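Local coordinates for AT-less polyketide synthase (Streptomyces platensis subsp. rosaceus, PDB 4TKT), which probably catalyses the decarboxylative Claisen condensation that extends the polyketide chain during isomigrastatin biosynthesis, as a ketosynthase domain of the thiolase superfamily, at residues Gly68-Ile73 / Glu251-Val256; Ser140-Tyr145 / Tyr612-Gly617. All blocks are in the same frame, centred on the assembly; numbering follows the deposited sequence.

Contact 1 of 2, residues Gly68-Ile73 / Glu251-Val256; sequences GFLDGI and EGVGAV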
ATOM      1  N   GLY A  68      -0.508 -16.489  -3.751  1.00 38.53           N
ATOM      2  CA  GLY A  68      -1.335 -15.302  -3.866  1.00 28.26           C
ATOM      3  C   GLY A  68      -0.758 -14.450  -4.974  1.00 29.21           C
ATOM      4  O   GLY A  68       0.331 -13.894  -4.832  1.00 35.01           O
ATOM      5  N   PHE A  69      -1.472 -14.357  -6.089  1.00 27.94           N
ATOM      6  CA  PHE A  69      -0.914 -13.721  -7.276  1.00 33.82           C
ATOM      7  C   PHE A  69      -1.628 -12.444  -7.678  1.00 27.36           C
ATOM      8  O   PHE A  69      -2.848 -12.344  -7.582  1.00 29.56           O
ATOM      9  CB  PHE A  69      -0.933 -14.697  -8.453  1.00 29.21           C
ATOM     10  CG  PHE A  69       0.030 -15.835  -8.308  1.00 30.95           C
ATOM     11  CD1 PHE A  69       1.361 -15.676  -8.649  1.00 29.54           C
ATOM     12  CD2 PHE A  69      -0.393 -17.061  -7.827  1.00 32.01           C
ATOM     13  CE1 PHE A  69       2.252 -16.717  -8.516  1.00 26.54           C
ATOM     14  CE2 PHE A  69       0.494 -18.108  -7.696  1.00 32.00           C
ATOM     15  CZ  PHE A  69       1.818 -17.933  -8.038  1.00 27.51           C
ATOM     16  N   LEU A  70      -0.847 -11.470  -8.130  1.00 26.91           N
ATOM     17  CA  LEU A  70      -1.394 -10.278  -8.758  1.00 26.55           C
ATOM     18  C   LEU A  70      -1.777 -10.603 -10.198  1.00 31.67           C
ATOM     19  O   LEU A  70      -1.427 -11.665 -10.711  1.00 36.73           O
ATOM     20  CB  LEU A  70      -0.384  -9.132  -8.721  1.00 25.40           C
ATOM     21  CG  LEU A  70       0.083  -8.676  -7.339  1.00 27.87           C
ATOM     22  CD1 LEU A  70       0.927  -7.420  -7.456  1.00 29.27           C
ATOM     23  CD2 LEU A  70      -1.105  -8.443  -6.423  1.00 30.07           C
ATOM     24  N   ASP A  71      -2.494  -9.694 -10.848  1.00 30.46           N
ATOM     25  CA  ASP A  71      -2.823  -9.868 -12.257  1.00 30.08           C
ATOM     26  C   ASP A  71      -2.074  -8.860 -13.116  1.00 34.39           C
ATOM     27  O   ASP A  71      -2.030  -7.671 -12.799  1.00 42.64           O
ATOM     28  CB  ASP A  71      -4.328  -9.741 -12.489  1.00 40.94           C
ATOM     29  CG  ASP A  71      -5.099 -10.935 -11.963  1.00 68.19           C
ATOM     30  OD1 ASP A  71      -5.086 -11.990 -12.632  1.00 79.77           O
ATOM     31  OD2 ASP A  71      -5.719 -10.819 -10.885  1.00 78.98           O
ATOM     32  N   GLY A  72      -1.478  -9.349 -14.199  1.00 30.37           N
ATOM     33  CA  GLY A  72      -0.773  -8.500 -15.141  1.00 27.21           C
ATOM     34  C   GLY A  72       0.395  -7.746 -14.537  1.00 29.50           C
ATOM     35  O   GLY A  72       0.430  -6.516 -14.575  1.00 30.68           O
ATOM     36  N   ILE A  73       1.356  -8.480 -13.981  1.00 25.21           N
ATOM     37  CA  ILE A  73       2.533  -7.856 -13.387  1.00 24.11           C
ATOM     38  C   ILE A  73       3.501  -7.376 -14.466  1.00 23.94           C
ATOM     39  O   ILE A  73       4.500  -6.721 -14.168  1.00 26.51           O
ATOM     40  CB  ILE A  73       3.273  -8.815 -12.432  1.00 25.61           C
ATOM     41  CG1 ILE A  73       3.844 -10.007 -13.200  1.00 25.14           C
ATOM     42  CG2 ILE A  73       2.352  -9.284 -11.314  1.00 25.05           C
ATOM     43  CD1 ILE A  73       4.680 -10.916 -12.342  1.00 25.63           C
ATOM     44  N   GLU A 251       2.071 -12.416  -3.728  1.00 26.99           N
ATOM     45  CA  GLU A 251       2.552 -11.198  -4.373  1.00 21.04           C
ATOM     46  C   GLU A 251       1.848  -9.970  -3.812  1.00 28.49           C
ATOM     47  O   GLU A 251       0.700 -10.052  -3.389  1.00 33.65           O
ATOM     48  CB  GLU A 251       2.340 -11.265  -5.886  1.00 25.20           C
ATOM     49  CG  GLU A 251       3.219 -12.266  -6.603  1.00 29.29           C
ATOM     50  CD  GLU A 251       2.961 -12.291  -8.095  1.00 31.93           C
ATOM     51  OE1 GLU A 251       1.809 -12.036  -8.508  1.00 29.27           O
ATOM     52  OE2 GLU A 251       3.912 -12.559  -8.856  1.00 36.47           O
ATOM     53  N   GLY A 252       2.528  -8.828  -3.815  1.00 26.46           N
ATOM     54  CA  GLY A 252       1.918  -7.611  -3.314  1.00 24.66           C
ATOM     55  C   GLY A 252       2.782  -6.374  -3.437  1.00 22.57           C
ATOM     56  O   GLY A 252       4.008  -6.444  -3.366  1.00 28.28           O
ATOM     57  N   VAL A 253       2.129  -5.233  -3.637  1.00 25.02           N
ATOM     58  CA  VAL A 253       2.801  -3.940  -3.661  1.00 22.73           C
ATOM     59  C   VAL A 253       1.987  -2.945  -2.846  1.00 23.58           C
ATOM     60  O   VAL A 253       0.786  -2.805  -3.062  1.00 26.37           O
ATOM     61  CB  VAL A 253       2.971  -3.386  -5.091  1.00 25.08           C
ATOM     62  CG1 VAL A 253       3.919  -2.199  -5.081  1.00 22.07           C
ATOM     63  CG2 VAL A 253       3.480  -4.459  -6.039  1.00 33.34           C
ATOM     64  N   GLY A 254       2.631  -2.255  -1.914  1.00 20.50           N
ATOM     65  CA  GLY A 254       1.931  -1.288  -1.091  1.00 23.79           C
ATOM     66  C   GLY A 254       2.838  -0.178  -0.610  1.00 28.10           C
ATOM     67  O   GLY A 254       4.061  -0.334  -0.584  1.00 27.49           O
ATOM     68  N   ALA A 255       2.239   0.947  -0.230  1.00 26.26           N
ATOM     69  CA  ALA A 255       3.000   2.079   0.288  1.00 28.04           C
ATOM     70  C   ALA A 255       2.134   3.018   1.119  1.00 25.12           C
ATOM     71  O   ALA A 255       0.914   3.065   0.959  1.00 30.79           O
ATOM     72  CB  ALA A 255       3.650   2.844  -0.851  1.00 21.24           C
ATOM     73  N   VAL A 256       2.778   3.755   2.016  1.00 24.12           N
ATOM     74  CA  VAL A 256       2.111   4.805   2.773  1.00 23.82           C
ATOM     75  C   VAL A 256       2.909   6.097   2.678  1.00 28.47           C
ATOM     76  O   VAL A 256       4.135   6.073   2.571  1.00 29.42           O
ATOM     77  CB  VAL A 256       1.935   4.426   4.257  1.00 27.01           C
ATOM     78  CG1 VAL A 256       0.812   3.425   4.423  1.00 24.77           C
ATOM     79  CG2 VAL A 256       3.232   3.881   4.827  1.00 24.08           C
TER
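G68 and E251 meet backbone to backbone where the loop following strand 66-67 passes the start of strand 252-260, an inner strand of the thiolase-fold sheet in the ketosynthase. The amide N of E251 donates to G68 O at 2.5 Å, and the CA atoms of F69 and E251 lie 5.2 Å apart. Beyond this point the strand runs on into the sheet while 68-73 turns away, without a ladder between them. A second bond joins backbone to side chain: L70 N donates to E251 OE1 at 2.7 Å, with an N-H...O angle of 157°, and meets the oxygen nearly along its C-O axis. Together the two bonds hold E251 at both ends, by its amide and by its carboxylate. The side chain of E251 reaches past the loop backbone with CD anti to CA (chi2 180°). OE1 sits at the edge of the F69 ring, near its plane, 3.7 Å from CD1, and the carboxylate and ring planes stand 74° apart. The buried carboxylate has further partners: OE2 forms a salt bridge with R45 and accepts a hydrogen bond from S216 N, which probably stabilises its negative charge. L70 packs beside the stem of the glutamate, its CG 3.7 Å from E251 CB, and its CD1 extends toward V253, whose side chain also touches L97 and C101 of helix 93-109. I73 comes from the far end of the loop, crossing the glutamate side chain at about a right angle, with CD1 3.9 Å from E251 OE2.

Contact 2 of 2, residues Ser140-Tyr145 / Tyr612-Gly617; sequences SEYQLY and YWYTDG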
ATOM      1  N   SER A 140      15.475 -10.572  -6.196  1.00 24.89           N
ATOM      2  CA  SER A 140      15.859 -10.042  -7.501  1.00 24.82           C
ATOM      3  C   SER A 140      15.837 -11.159  -8.531  1.00 33.57           C
ATOM      4  O   SER A 140      16.880 -11.558  -9.045  1.00 40.83           O
ATOM      5  CB  SER A 140      17.245  -9.404  -7.452  1.00 38.89           C
ATOM      6  OG  SER A 140      17.229  -8.222  -6.677  1.00 46.87           O
ATOM      7  N   GLU A 141      14.642 -11.656  -8.831  1.00 25.27           N
ATOM      8  CA  GLU A 141      14.489 -12.854  -9.648  1.00 29.78           C
ATOM      9  C   GLU A 141      14.452 -12.603 -11.154  1.00 30.42           C
ATOM     10  O   GLU A 141      14.865 -13.468 -11.926  1.00 36.41           O
ATOM     11  CB  GLU A 141      13.221 -13.595  -9.241  1.00 38.72           C
ATOM     12  CG  GLU A 141      13.295 -14.230  -7.871  1.00 51.04           C
ATOM     13  CD  GLU A 141      12.074 -15.072  -7.569  1.00 61.63           C
ATOM     14  OE1 GLU A 141      10.941 -14.583  -7.790  1.00 56.02           O
ATOM     15  OE2 GLU A 141      12.250 -16.226  -7.125  1.00 71.84           O
ATOM     16  N   TYR A 142      13.945 -11.442 -11.566  1.00 26.16           N
ATOM     17  CA  TYR A 142      13.831 -11.103 -12.987  1.00 26.07           C
ATOM     18  C   TYR A 142      15.181 -11.285 -13.676  1.00 26.71           C
ATOM     19  O   TYR A 142      15.275 -11.833 -14.773  1.00 27.49           O
ATOM     20  CB  TYR A 142      13.327  -9.668 -13.147  1.00 25.60           C
ATOM     21  CG  TYR A 142      12.656  -9.370 -14.469  1.00 26.04           C
ATOM     22  CD1 TYR A 142      11.593 -10.139 -14.921  1.00 35.29           C
ATOM     23  CD2 TYR A 142      13.066  -8.299 -15.249  1.00 26.23           C
ATOM     24  CE1 TYR A 142      10.971  -9.860 -16.124  1.00 35.09           C
ATOM     25  CE2 TYR A 142      12.451  -8.011 -16.452  1.00 26.81           C
ATOM     26  CZ  TYR A 142      11.403  -8.793 -16.886  1.00 36.40           C
ATOM     27  OH  TYR A 142      10.788  -8.508 -18.084  1.00 36.49           O
ATOM     28  N   GLN A 143      16.216 -10.824 -12.987  1.00 30.93           N
ATOM     29  CA  GLN A 143      17.616 -11.030 -13.341  1.00 31.27           C
ATOM     30  C   GLN A 143      17.945 -12.434 -13.873  1.00 34.34           C
ATOM     31  O   GLN A 143      18.729 -12.586 -14.811  1.00 32.59           O
ATOM     32  CB  GLN A 143      18.457 -10.741 -12.099  1.00 39.37           C
ATOM     33  CG  GLN A 143      19.910 -10.439 -12.340  1.00 47.69           C
ATOM     34  CD  GLN A 143      20.625 -10.132 -11.045  1.00 48.36           C
ATOM     35  OE1 GLN A 143      20.072 -10.327  -9.961  1.00 26.91           O
ATOM     36  NE2 GLN A 143      21.855  -9.641 -11.144  1.00 51.96           N
ATOM     37  N   LEU A 144      17.345 -13.455 -13.266  1.00 28.02           N
ATOM     38  CA  LEU A 144      17.650 -14.844 -13.598  1.00 34.51           C
ATOM     39  C   LEU A 144      17.256 -15.207 -15.025  1.00 41.43           C
ATOM     40  O   LEU A 144      17.899 -16.041 -15.663  1.00 30.70           O
ATOM     41  CB  LEU A 144      16.951 -15.784 -12.616  1.00 28.68           C
ATOM     42  CG  LEU A 144      17.347 -15.600 -11.150  1.00 28.21           C
ATOM     43  CD1 LEU A 144      16.401 -16.355 -10.240  1.00 28.08           C
ATOM     44  CD2 LEU A 144      18.775 -16.063 -10.938  1.00 42.80           C
ATOM     45  N   TYR A 145      16.195 -14.583 -15.522  1.00 39.06           N
ATOM     46  CA  TYR A 145      15.727 -14.849 -16.874  1.00 36.74           C
ATOM     47  C   TYR A 145      16.787 -14.466 -17.899  1.00 31.05           C
ATOM     48  O   TYR A 145      17.031 -15.203 -18.856  1.00 38.94           O
ATOM     49  CB  TYR A 145      14.420 -14.103 -17.146  1.00 29.63           C
ATOM     50  CG  TYR A 145      13.207 -14.799 -16.575  1.00 29.34           C
ATOM     51  CD1 TYR A 145      12.974 -16.144 -16.829  1.00 34.98           C
ATOM     52  CD2 TYR A 145      12.307 -14.122 -15.768  1.00 28.44           C
ATOM     53  CE1 TYR A 145      11.871 -16.792 -16.307  1.00 33.95           C
ATOM     54  CE2 TYR A 145      11.201 -14.762 -15.241  1.00 28.40           C
ATOM     55  CZ  TYR A 145      10.989 -16.096 -15.512  1.00 34.28           C
ATOM     56  OH  TYR A 145       9.890 -16.736 -14.989  1.00 38.20           O
ATOM     57  N   TYR A 612       4.953  -5.610 -20.950  1.00 28.33           N
ATOM     58  CA  TYR A 612       6.393  -5.565 -21.184  1.00 28.28           C
ATOM     59  C   TYR A 612       7.104  -6.712 -20.474  1.00 34.78           C
ATOM     60  O   TYR A 612       6.878  -6.957 -19.289  1.00 34.97           O
ATOM     61  CB  TYR A 612       6.971  -4.226 -20.727  1.00 32.79           C
ATOM     62  CG  TYR A 612       6.399  -3.049 -21.474  1.00 35.54           C
ATOM     63  CD1 TYR A 612       6.957  -2.628 -22.673  1.00 36.98           C
ATOM     64  CD2 TYR A 612       5.292  -2.369 -20.990  1.00 32.47           C
ATOM     65  CE1 TYR A 612       6.433  -1.555 -23.367  1.00 36.34           C
ATOM     66  CE2 TYR A 612       4.760  -1.298 -21.674  1.00 28.17           C
ATOM     67  CZ  TYR A 612       5.332  -0.895 -22.861  1.00 37.38           C
ATOM     68  OH  TYR A 612       4.802   0.174 -23.545  1.00 36.35           O
ATOM     69  N   TRP A 613       7.965  -7.410 -21.204  1.00 31.92           N
ATOM     70  CA  TRP A 613       8.699  -8.537 -20.649  1.00 28.49           C
ATOM     71  C   TRP A 613      10.077  -8.625 -21.305  1.00 33.11           C
ATOM     72  O   TRP A 613      10.300  -8.048 -22.366  1.00 33.37           O
ATOM     73  CB  TRP A 613       7.908  -9.832 -20.845  1.00 28.92           C
ATOM     74  CG  TRP A 613       8.161 -10.875 -19.795  1.00 35.02           C
ATOM     75  CD1 TRP A 613       8.714 -12.107 -19.982  1.00 29.20           C
ATOM     76  CD2 TRP A 613       7.868 -10.776 -18.394  1.00 32.60           C
ATOM     77  NE1 TRP A 613       8.782 -12.783 -18.787  1.00 28.99           N
ATOM     78  CE2 TRP A 613       8.269 -11.987 -17.797  1.00 28.48           C
ATOM     79  CE3 TRP A 613       7.307  -9.781 -17.589  1.00 27.93           C
ATOM     80  CZ2 TRP A 613       8.127 -12.229 -16.434  1.00 28.81           C
ATOM     81  CZ3 TRP A 613       7.167 -10.024 -16.235  1.00 27.69           C
ATOM     82  CH2 TRP A 613       7.575 -11.237 -15.672  1.00 27.83           C
ATOM     83  N   TYR A 614      10.998  -9.346 -20.675  1.00 30.74           N
ATOM     84  CA  TYR A 614      12.389  -9.376 -21.127  1.00 28.88           C
ATOM     85  C   TYR A 614      12.557 -10.035 -22.499  1.00 33.76           C
ATOM     86  O   TYR A 614      13.590  -9.876 -23.148  1.00 30.03           O
ATOM     87  CB  TYR A 614      13.265 -10.097 -20.094  1.00 28.65           C
ATOM     88  CG  TYR A 614      13.178 -11.602 -20.176  1.00 33.72           C
ATOM     89  CD1 TYR A 614      12.100 -12.285 -19.627  1.00 28.97           C
ATOM     90  CD2 TYR A 614      14.172 -12.341 -20.806  1.00 29.55           C
ATOM     91  CE1 TYR A 614      12.013 -13.661 -19.707  1.00 36.15           C
ATOM     92  CE2 TYR A 614      14.095 -13.715 -20.890  1.00 35.88           C
ATOM     93  CZ  TYR A 614      13.014 -14.371 -20.340  1.00 37.82           C
ATOM     94  OH  TYR A 614      12.935 -15.740 -20.422  1.00 41.05           O
ATOM     95  N   THR A 615      11.545 -10.773 -22.940  1.00 36.44           N
ATOM     96  CA  THR A 615      11.634 -11.477 -24.217  1.00 37.96           C
ATOM     97  C   THR A 615      11.214 -10.596 -25.388  1.00 40.40           C
ATOM     98  O   THR A 615      11.307 -11.008 -26.542  1.00 38.92           O
ATOM     99  CB  THR A 615      10.773 -12.752 -24.220  1.00 31.31           C
ATOM    100  OG1 THR A 615       9.456 -12.442 -23.756  1.00 30.98           O
ATOM    101  CG2 THR A 615      11.379 -13.798 -23.311  1.00 31.20           C
ATOM    102  N   ASP A 616      10.753  -9.384 -25.085  1.00 43.17           N
ATOM    103  CA  ASP A 616      10.338  -8.440 -26.116  1.00 40.06           C
ATOM    104  C   ASP A 616      11.473  -8.147 -27.100  1.00 47.96           C
ATOM    105  O   ASP A 616      12.559  -7.722 -26.704  1.00 52.64           O
ATOM    106  CB  ASP A 616       9.848  -7.134 -25.484  1.00 38.66           C
ATOM    107  CG  ASP A 616       8.566  -7.310 -24.680  1.00 41.21           C
ATOM    108  OD1 ASP A 616       7.904  -8.362 -24.827  1.00 38.77           O
ATOM    109  OD2 ASP A 616       8.220  -6.392 -23.905  1.00 40.03           O
ATOM    110  N   GLY A 617      11.217  -8.392 -28.383  1.00 46.27           N
ATOM    111  CA  GLY A 617      12.187  -8.106 -29.426  1.00 43.81           C
ATOM    112  C   GLY A 617      13.226  -9.196 -29.612  1.00 48.08           C
ATOM    113  O   GLY A 617      13.921  -9.240 -30.629  1.00 53.13           O
TER
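Y145 lays its CB over one face of the Y614 ring, 3.6 Å from the centroid and 15° off the normal, a close CH-pi contact. Its own ring continues nearly parallel to that of Y614, but the two are slid so far apart that they barely overlap, with centroids 5.0 Å apart. The other tight part is an edge-to-face pair: CE1 of Y142 points at the six-membered ring of W613, 3.7 Å from CH2, with the planes at 74°. CG of Y142 is anti to its backbone N (chi1 -157°), and its ring lies between helix 142-151 and the loop after strand 610-611. That loop makes a type I beta turn from W613 to D616; through W613 and Y614 the C-terminal tail packs against a helix of the ketosynthase domain. W613 N donates to D616 OD2 at 2.9 Å, and S89 OG bonds to the same oxygen; Y142 OH is hydrogen-bonded to S89 O. Packing is looser between Y145 and W613, where CE2 comes no nearer than 4.2 Å to CZ2. On the solvent side, T615 is exposed and makes no contact with 140-145, although its CG2 sits near CZ over the Y614 face opposite Y145 CB.

Contact 1 is buried and contact 2 lies at the surface: the centre of contact 1 is about 9 Å from the centre of the chain, that of contact 2 about 25 Å. Their chemistry follows: a buried carboxylate held by backbone amides and an arginine in contact 1, and four aromatic side chains in contact 2 with no clear hydrogen bond between its segments. The first joins a loop to a central strand within the ketosynthase; the second brings the distant C-terminal tail back onto a ketosynthase helix. Although their centres are 18 Å apart, both border helix 93-109, which V253 touches from the sheet and Y142 and W613 touch at P93.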